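Local coordinates for checkpoint serine/threonine-protein kinase BUB1 (Saccharomyces cerevisiae, PDB 3ESL) that acts, through its full-length kinase form, in the mitotic spindle assembly checkpoint, delaying anaphase until chromosomes are bioriented, and is represented here by its conserved all-helical N-terminal domain, at residues D28-F33 and R74-F79. Numbering follows the deposited sequence.
Sequences DPLDLF and RNDPRF
Leu-30 and Phe-79 bring the first turns of helices 29-47 and 77-90 together, their CA atoms 7.5 Å apart. Arg-78, long enough to span the gap, meets Asp-28 tip to tip: NH1 donates to the syn lone pair of OD2 at 2.9 Å and NH2 to OD1, the carboxylate and guanidinium planes turned 40° apart. The guanidinium of Arg-78 also grips Asp-76 side-on, NE bonding OD1 and NH2 bonding OD2 at 2.8 Å, a chi3 bend (-62°) placing NE. As N-cap of helix 77-90, Asp-76 suits its place: its short carboxylate reaches Arg-78 N, which has no earlier helical carbonyl to pair with. The network joins the N-terminal ends of two helices in the TPR-like, all-helical BUB1 N-terminal domain. Tyr-73 OH, bonded to Asp-28 OD1, probably helps to hold that carboxylate; a water bridges Arg-78 NH1 and Asp-31 OD1. An alanine in place of Arg-78 would probably leave Asp-28 and Asp-76 without their shared positive partner, and the polar tie between the segments lost. Leu-30 lays CD2 over one face of the Arg-78 guanidinium, offset toward the rim, and 3.9 Å from Phe-79 CB. The apolar, buried side chain of Phe-79 touches Leu-64 and Ile-67 of helix 49-67.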
loop_
_atom_site.group_PDB
_atom_site.type_symbol
_atom_site.label_atom_id
_atom_site.label_comp_id
_atom_site.label_asym_id
_atom_site.label_seq_id
_atom_site.Cartn_x
_atom_site.Cartn_y
_atom_site.Cartn_z
ATOM N N ASP A 28 10.903 -2.979 -17.067
ATOM C CA ASP A 28 10.524 -2.917 -15.645
ATOM C C ASP A 28 10.540 -1.461 -15.154
ATOM O O ASP A 28 11.399 -1.068 -14.367
ATOM C CB ASP A 28 11.501 -3.793 -14.836
ATOM C CG ASP A 28 11.036 -4.078 -13.394
ATOM O OD1 ASP A 28 9.862 -3.869 -13.025
ATOM O OD2 ASP A 28 11.903 -4.521 -12.620
ATOM N N PRO A 29 9.554 -0.658 -15.596
ATOM C CA PRO A 29 9.536 0.753 -15.194
ATOM C C PRO A 29 9.436 0.914 -13.662
ATOM O O PRO A 29 9.925 1.908 -13.097
ATOM C CB PRO A 29 8.288 1.291 -15.892
ATOM C CG PRO A 29 7.404 0.049 -16.109
ATOM C CD PRO A 29 8.396 -1.013 -16.441
ATOM N N LEU A 30 8.837 -0.066 -12.984
ATOM C CA LEU A 30 8.753 -0.001 -11.515
ATOM C C LEU A 30 10.149 0.127 -10.881
ATOM O O LEU A 30 10.320 0.834 -9.879
ATOM C CB LEU A 30 8.042 -1.243 -10.961
ATOM C CG LEU A 30 7.872 -1.281 -9.435
ATOM C CD1 LEU A 30 7.137 -0.047 -8.934
ATOM C CD2 LEU A 30 7.115 -2.548 -9.040
ATOM N N ASP A 31 11.140 -0.531 -11.471
ATOM C CA ASP A 31 12.504 -0.509 -10.929
ATOM C C ASP A 31 13.087 0.901 -10.877
ATOM O O ASP A 31 13.768 1.239 -9.919
ATOM C CB ASP A 31 13.417 -1.438 -11.723
ATOM C CG ASP A 31 14.750 -1.662 -11.042
ATOM O OD1 ASP A 31 14.747 -2.105 -9.871
ATOM O OD2 ASP A 31 15.792 -1.381 -11.688
ATOM N N LEU A 32 12.779 1.727 -11.876
ATOM C CA LEU A 32 13.307 3.101 -11.902
ATOM C C LEU A 32 12.655 3.923 -10.783
ATOM O O LEU A 32 13.348 4.630 -10.044
ATOM C CB LEU A 32 13.118 3.749 -13.285
ATOM C CG LEU A 32 13.497 5.241 -13.395
ATOM C CD1 LEU A 32 14.953 5.500 -13.015
ATOM C CD2 LEU A 32 13.188 5.764 -14.814
ATOM N N PHE A 33 11.333 3.820 -10.637
ATOM C CA PHE A 33 10.662 4.427 -9.487
ATOM C C PHE A 33 11.253 3.947 -8.159
ATOM O O PHE A 33 11.473 4.756 -7.245
ATOM C CB PHE A 33 9.148 4.132 -9.490
ATOM C CG PHE A 33 8.361 4.975 -10.445
ATOM C CD1 PHE A 33 8.172 6.343 -10.205
ATOM C CD2 PHE A 33 7.776 4.398 -11.576
ATOM C CE1 PHE A 33 7.406 7.114 -11.088
ATOM C CE2 PHE A 33 7.008 5.153 -12.460
ATOM C CZ PHE A 33 6.829 6.515 -12.212
ATOM N N ARG A 74 -0.088 -6.219 -11.104
ATOM C CA ARG A 74 -1.151 -6.344 -10.088
ATOM C C ARG A 74 -0.704 -7.050 -8.808
ATOM O O ARG A 74 -1.004 -6.593 -7.699
ATOM C CB ARG A 74 -2.361 -7.086 -10.666
ATOM C CG ARG A 74 -3.359 -6.207 -11.355
ATOM C CD ARG A 74 -4.568 -7.044 -11.745
ATOM N NE ARG A 74 -5.515 -6.304 -12.577
ATOM C CZ ARG A 74 -6.411 -6.876 -13.379
ATOM N NH1 ARG A 74 -6.480 -8.200 -13.472
ATOM N NH2 ARG A 74 -7.234 -6.125 -14.099
ATOM N N ASN A 75 -0.006 -8.175 -8.959
ATOM C CA ASN A 75 0.463 -8.922 -7.800
ATOM C C ASN A 75 1.979 -8.982 -7.695
ATOM O O ASN A 75 2.539 -9.977 -7.234
ATOM C CB ASN A 75 -0.197 -10.305 -7.739
ATOM C CG ASN A 75 -1.654 -10.214 -7.355
ATOM O OD1 ASN A 75 -1.985 -9.843 -6.217
ATOM N ND2 ASN A 75 -2.535 -10.519 -8.299
ATOM N N ASP A 76 2.637 -7.900 -8.130
ATOM C CA ASP A 76 4.074 -7.737 -7.931
ATOM C C ASP A 76 4.274 -7.297 -6.475
ATOM O O ASP A 76 3.765 -6.239 -6.080
ATOM C CB ASP A 76 4.611 -6.675 -8.907
ATOM C CG ASP A 76 6.131 -6.556 -8.883
ATOM O OD1 ASP A 76 6.728 -6.498 -7.792
ATOM O OD2 ASP A 76 6.746 -6.529 -9.974
ATOM N N PRO A 77 5.001 -8.087 -5.662
ATOM C CA PRO A 77 5.121 -7.731 -4.242
ATOM C C PRO A 77 5.848 -6.407 -4.043
ATOM O O PRO A 77 5.626 -5.726 -3.046
ATOM C CB PRO A 77 5.954 -8.878 -3.650
ATOM C CG PRO A 77 6.661 -9.486 -4.805
ATOM C CD PRO A 77 5.764 -9.307 -6.001
ATOM N N ARG A 78 6.722 -6.048 -4.973
ATOM C CA ARG A 78 7.398 -4.747 -4.868
ATOM C C ARG A 78 6.402 -3.596 -4.986
ATOM O O ARG A 78 6.499 -2.602 -4.253
ATOM C CB ARG A 78 8.457 -4.598 -5.954
ATOM C CG ARG A 78 9.503 -5.696 -5.958
ATOM C CD ARG A 78 10.392 -5.591 -7.207
ATOM N NE ARG A 78 9.613 -5.766 -8.442
ATOM C CZ ARG A 78 10.024 -5.381 -9.649
ATOM N NH1 ARG A 78 11.208 -4.795 -9.799
ATOM N NH2 ARG A 78 9.252 -5.576 -10.707
ATOM N N PHE A 79 5.454 -3.733 -5.915
ATOM C CA PHE A 79 4.408 -2.734 -6.111
ATOM C C PHE A 79 3.496 -2.658 -4.879
ATOM O O PHE A 79 3.191 -1.572 -4.370
ATOM C CB PHE A 79 3.596 -3.082 -7.353
ATOM C CG PHE A 79 2.653 -1.997 -7.798
ATOM C CD1 PHE A 79 3.046 -0.651 -7.816
ATOM C CD2 PHE A 79 1.385 -2.334 -8.269
ATOM C CE1 PHE A 79 2.141 0.355 -8.262
ATOM C CE2 PHE A 79 0.489 -1.342 -8.703
ATOM C CZ PHE A 79 0.876 -0.005 -8.709
HETATM O O HOH W 1 13.464 -4.101 -8.334
#